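Local coordinates for protein uncharacterized sugar kinase PH1459 (Pyrococcus horikoshii, PDB 3EWM) that binds ATP and probably works as a sugar kinase of the pfkB family, perhaps phosphorylating fructose, at residues E9-D13 with F61-L65; I53-G57 with A108-M112. One frame throughout, in Å; residues are numbered along the deposited sequence.

Contact 1: residues E9-D13 with F61-L65; sequences ELLID and FGEYL
Similar first torsions in Ile12 (chi1 -56°) and Leu65 (chi1 -66°) turn CG1 of the isoleucine and CG of the leucine beside their own backbone N, and the two branches meet between strand and helix, with Ile12 CD1 3.9 Å from Leu65 CD2. On the way, Ile12 CG1 presses on the root and ring of Phe61, 3.6 Å from its CD2, the two side chains crossing at about a right angle. Ile12 CD1 then runs on to Tyr64, 3.5 Å from CD2, slanting against that ring. Leu65 works on the backbone as well: its CD2 sits 3.4 Å from Leu11 O and its CD1 lies 3.6 Å from Leu11 C. Across the contact Leu65 also meets Leu10, which slides past it in the opposite direction with CG 3.9 Å from Leu65 CD1. Leu10 and Ile12 point their CB atoms to the helix while Leu11 turns away, the alternation expected of an extended chain; Phe61, Tyr64 and Leu65, within about one turn, make up the face of the helix that meets them. No hydrogen bond spans the interface, whose hold is apolar contact. The axes of strand 11-13 and helix segment 61-65 pass 8.6 Å apart at 88°, so these pieces run across each other. Strand 11-16 belongs to the four-stranded sheet, paired with strands 27-33 and 88-93; such a sheet forms the lid in ribokinase-like enzymes. Helix 60-71 flanks the large sheet, with Leu10 and Leu65 both touching Val56 on strand 49-57, while Phe61 meets Phe91 of the second subunit edge-to-face.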
loop_
_atom_site.group_PDB
_atom_site.type_symbol
_atom_site.label_atom_id
_atom_site.label_comp_id
_atom_site.label_asym_id
_atom_site.label_seq_id
_atom_site.Cartn_x
_atom_site.Cartn_y
_atom_site.Cartn_z
ATOM N N GLU A 9 12.794 6.671 5.931
ATOM C CA GLU A 9 11.832 5.951 5.141
ATOM C C GLU A 9 12.439 5.430 3.836
ATOM O O GLU A 9 13.163 6.146 3.135
ATOM C CB GLU A 9 10.581 6.812 4.882
ATOM C CG GLU A 9 10.765 7.996 3.995
ATOM C CD GLU A 9 11.286 9.236 4.700
ATOM O OE1 GLU A 9 11.837 9.129 5.820
ATOM O OE2 GLU A 9 11.178 10.325 4.085
ATOM N N LEU A 10 12.136 4.173 3.556
ATOM C CA LEU A 10 12.470 3.540 2.291
ATOM C C LEU A 10 11.214 2.825 1.897
ATOM O O LEU A 10 10.670 1.997 2.661
ATOM C CB LEU A 10 13.652 2.568 2.435
ATOM C CG LEU A 10 13.956 1.616 1.266
ATOM C CD1 LEU A 10 14.315 2.365 -0.016
ATOM C CD2 LEU A 10 15.056 0.597 1.642
ATOM N N LEU A 11 10.708 3.176 0.719
ATOM C CA LEU A 11 9.369 2.728 0.347
ATOM C C LEU A 11 9.202 2.584 -1.149
ATOM O O LEU A 11 10.041 3.058 -1.924
ATOM C CB LEU A 11 8.311 3.715 0.897
ATOM C CG LEU A 11 8.529 5.224 0.662
ATOM C CD1 LEU A 11 8.240 5.600 -0.767
ATOM C CD2 LEU A 11 7.660 6.044 1.615
ATOM N N ILE A 12 8.096 1.947 -1.542
ATOM C CA ILE A 12 7.638 1.923 -2.928
ATOM C C ILE A 12 6.824 3.182 -3.223
ATOM O O ILE A 12 5.826 3.475 -2.558
ATOM C CB ILE A 12 6.743 0.667 -3.242
ATOM C CG1 ILE A 12 7.469 -0.643 -2.905
ATOM C CG2 ILE A 12 6.256 0.709 -4.688
ATOM C CD1 ILE A 12 8.599 -1.007 -3.905
ATOM N N ASP A 13 7.265 3.957 -4.199
ATOM C CA ASP A 13 6.409 4.997 -4.737
ATOM C C ASP A 13 5.602 4.364 -5.845
ATOM O O ASP A 13 6.155 3.826 -6.814
ATOM C CB ASP A 13 7.206 6.165 -5.327
ATOM C CG ASP A 13 7.711 7.134 -4.277
ATOM O OD1 ASP A 13 7.160 7.165 -3.171
ATOM O OD2 ASP A 13 8.644 7.890 -4.577
ATOM N N PHE A 61 8.568 -6.390 -2.390
ATOM C CA PHE A 61 8.797 -4.954 -2.510
ATOM C C PHE A 61 10.038 -4.567 -1.737
ATOM O O PHE A 61 10.813 -3.730 -2.180
ATOM C CB PHE A 61 7.559 -4.160 -2.069
ATOM C CG PHE A 61 6.442 -4.156 -3.098
ATOM C CD1 PHE A 61 6.602 -4.804 -4.341
ATOM C CD2 PHE A 61 5.250 -3.493 -2.842
ATOM C CE1 PHE A 61 5.598 -4.784 -5.303
ATOM C CE2 PHE A 61 4.239 -3.466 -3.801
ATOM C CZ PHE A 61 4.413 -4.111 -5.030
ATOM N N GLY A 62 10.225 -5.198 -0.582
ATOM C CA GLY A 62 11.452 -5.042 0.200
ATOM C C GLY A 62 12.661 -5.496 -0.587
ATOM O O GLY A 62 13.681 -4.797 -0.641
ATOM N N GLU A 63 12.556 -6.673 -1.202
ATOM C CA GLU A 63 13.646 -7.168 -2.058
ATOM C C GLU A 63 13.951 -6.241 -3.212
ATOM O O GLU A 63 15.099 -5.978 -3.487
ATOM C CB GLU A 63 13.300 -8.546 -2.608
ATOM C CG GLU A 63 13.340 -9.609 -1.538
ATOM C CD GLU A 63 12.473 -10.800 -1.876
ATOM O OE1 GLU A 63 12.268 -11.071 -3.082
ATOM O OE2 GLU A 63 12.002 -11.469 -0.927
ATOM N N TYR A 64 12.905 -5.743 -3.876
ATOM C CA TYR A 64 13.069 -4.779 -4.950
ATOM C C TYR A 64 13.853 -3.559 -4.519
ATOM O O TYR A 64 14.805 -3.156 -5.187
ATOM C CB TYR A 64 11.705 -4.355 -5.482
ATOM C CG TYR A 64 11.700 -3.169 -6.394
ATOM C CD1 TYR A 64 12.081 -3.288 -7.733
ATOM C CD2 TYR A 64 11.271 -1.920 -5.937
ATOM C CE1 TYR A 64 12.044 -2.203 -8.578
ATOM C CE2 TYR A 64 11.229 -0.835 -6.779
ATOM C CZ TYR A 64 11.627 -0.988 -8.099
ATOM O OH TYR A 64 11.580 0.090 -8.952
ATOM N N LEU A 65 13.438 -2.951 -3.414
ATOM C CA LEU A 65 14.111 -1.739 -2.947
ATOM C C LEU A 65 15.578 -1.973 -2.656
ATOM O O LEU A 65 16.425 -1.175 -3.040
ATOM C CB LEU A 65 13.407 -1.162 -1.710
ATOM C CG LEU A 65 12.003 -0.652 -2.034
ATOM C CD1 LEU A 65 11.264 -0.305 -0.732
ATOM C CD2 LEU A 65 12.037 0.535 -2.970
#

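Contact 2: residues I53-G57 with A108-M112; sequences ISKVG and AYFNM
Lys55 sends its side chain across to the turn at Ala108 and Asn111, fully extended beyond CG and started in that direction by chi1 of -156°. CB rests 3.4 Å from Ala108 O and, on the Met112 chain, 3.7 Å from CG. CG continues past Ala108 O. CD touches two carbonyl oxygens on the same side, still close to Ala108 O and already 3.6 Å from Asn111 O; CE stays beside the latter. Lys55 NZ finally donates to Asn111 O at 2.7 Å, approaching from 40° above the carbonyl plane with a C=O...N angle of 140°. A salt bridge to Asp116 gives the ammonium a second partner. The short 3-10 turn that receives it is closed by its own i+3 to i bond, Asn111 N to Ala108 O at 2.9 Å, and Asn111 ND2 is tied to Asp82. Beside the lysine the segments meet by close packing without further hydrogen bonds. The methyl CB of Ala108 abuts the backbone, 3.3 Å from Val56 C. The selenomethionine at Met112 bends at its end to bring SE 3.8 Å from Ser54 CA. Ser54 OG, bonded to Gly8 O, touches Tyr109 CB. There is no strand pairing: Lys55 O and Tyr109 N are close but badly angled for a bond. Lys55 N is buried without a polar partner. Strand 49-57 runs between strand 3-7 and edge strand 79-82 in the large central sheet of the ribokinase-like fold. The turn belongs to the link from strand 100-103 to helix 119-124, with Tyr109 O and Met112 N both bonded to Ser140 at the start of helix 140-151.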
loop_
_atom_site.group_PDB
_atom_site.type_symbol
_atom_site.label_atom_id
_atom_site.label_comp_id
_atom_site.label_asym_id
_atom_site.label_seq_id
_atom_site.Cartn_x
_atom_site.Cartn_y
_atom_site.Cartn_z
ATOM N N ILE A 53 20.052 3.346 6.311
ATOM C CA ILE A 53 19.480 2.604 7.409
ATOM C C ILE A 53 17.985 2.771 7.323
ATOM O O ILE A 53 17.456 3.883 7.387
ATOM C CB ILE A 53 20.013 3.102 8.762
ATOM C CG1 ILE A 53 21.492 2.715 8.899
ATOM C CG2 ILE A 53 19.138 2.547 9.946
ATOM C CD1 ILE A 53 22.271 3.691 9.737
ATOM N N SER A 54 17.303 1.648 7.166
ATOM C CA SER A 54 15.878 1.649 7.025
ATOM C C SER A 54 15.342 0.260 7.324
ATOM O O SER A 54 16.071 -0.619 7.821
ATOM C CB SER A 54 15.465 2.102 5.626
ATOM O OG SER A 54 14.084 2.401 5.635
ATOM N N LYS A 55 14.065 0.061 7.022
ATOM C CA LYS A 55 13.442 -1.204 7.321
ATOM C C LYS A 55 12.387 -1.423 6.270
ATOM O O LYS A 55 11.589 -0.519 5.978
ATOM C CB LYS A 55 12.813 -1.179 8.725
ATOM C CG LYS A 55 12.655 -2.565 9.346
ATOM C CD LYS A 55 12.208 -2.454 10.782
ATOM C CE LYS A 55 11.973 -3.823 11.401
ATOM N NZ LYS A 55 11.598 -3.713 12.838
ATOM N N VAL A 56 12.413 -2.610 5.674
ATOM C CA VAL A 56 11.411 -2.981 4.661
ATOM C C VAL A 56 10.729 -4.254 5.134
ATOM O O VAL A 56 11.150 -4.864 6.123
ATOM C CB VAL A 56 12.051 -3.194 3.255
ATOM C CG1 VAL A 56 12.594 -1.879 2.696
ATOM C CG2 VAL A 56 13.159 -4.243 3.308
ATOM N N GLY A 57 9.679 -4.657 4.432
ATOM C CA GLY A 57 9.017 -5.906 4.728
ATOM C C GLY A 57 9.841 -7.032 4.141
ATOM O O GLY A 57 10.558 -6.857 3.145
ATOM N N ALA A 108 6.830 -1.088 7.385
ATOM C CA ALA A 108 8.045 -1.548 8.023
ATOM C C ALA A 108 8.968 -0.413 8.440
ATOM O O ALA A 108 9.568 -0.484 9.522
ATOM C CB ALA A 108 8.769 -2.513 7.115
ATOM N N TYR A 109 9.070 0.642 7.618
ATOM C CA TYR A 109 10.063 1.690 7.916
ATOM C C TYR A 109 9.693 2.517 9.139
ATOM O O TYR A 109 10.561 3.180 9.726
ATOM C CB TYR A 109 10.378 2.585 6.697
ATOM C CG TYR A 109 9.241 3.453 6.248
ATOM C CD1 TYR A 109 8.883 4.598 6.962
ATOM C CD2 TYR A 109 8.536 3.142 5.084
ATOM C CE1 TYR A 109 7.851 5.416 6.537
ATOM C CE2 TYR A 109 7.487 3.937 4.664
ATOM C CZ TYR A 109 7.145 5.069 5.399
ATOM O OH TYR A 109 6.089 5.838 4.984
ATOM N N PHE A 110 8.420 2.445 9.527
ATOM C CA PHE A 110 7.911 3.100 10.737
ATOM C C PHE A 110 8.041 2.210 11.975
ATOM O O PHE A 110 7.760 2.652 13.089
ATOM C CB PHE A 110 6.449 3.513 10.559
ATOM C CG PHE A 110 6.246 4.828 9.854
ATOM C CD1 PHE A 110 6.982 5.954 10.210
ATOM C CD2 PHE A 110 5.269 4.951 8.860
ATOM C CE1 PHE A 110 6.771 7.172 9.590
ATOM C CE2 PHE A 110 5.036 6.191 8.239
ATOM C CZ PHE A 110 5.787 7.294 8.603
ATOM N N ASN A 111 8.537 0.989 11.778
ATOM C CA ASN A 111 8.675 -0.005 12.840
ATOM C C ASN A 111 10.133 -0.284 13.276
ATOM O O ASN A 111 10.457 -1.394 13.706
ATOM C CB ASN A 111 8.023 -1.314 12.371
ATOM C CG ASN A 111 7.589 -2.204 13.517
ATOM O OD1 ASN A 111 7.207 -1.723 14.591
ATOM N ND2 ASN A 111 7.602 -3.512 13.279
HETATM N N MSE A 112 11.017 0.712 13.169
HETATM C CA MSE A 112 12.411 0.523 13.559
HETATM C C MSE A 112 12.583 0.617 15.057
HETATM O O MSE A 112 12.060 1.517 15.697
HETATM C CB MSE A 112 13.318 1.544 12.870
HETATM C CG MSE A 112 13.582 1.188 11.428
HETATM SE SE MSE A 112 14.935 2.343 10.651
HETATM C CE MSE A 112 13.699 3.669 10.127
#

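Overall arrangement
Both contacts are buried and lie on the same side of the molecule, their centres about 10 Å apart, and they touch directly: Leu10 meets Ser54 and Tyr109, and Gly62 packs on Val56. Strand 49-57 of contact 2 leads straight into helix 60-71 of contact 1, so one strand-helix unit takes part in both. Contact 1 joins that unit to the small sheet without a hydrogen bond, through apolar side chains packed partly against backbone, with some of its helix residues reaching the second subunit. Contact 2 joins it to a 3-10 turn and the loop after it within one subunit, and its charged lysine finds a carbonyl and a carboxylate there. Neither contact lies at the known ATP-binding residues.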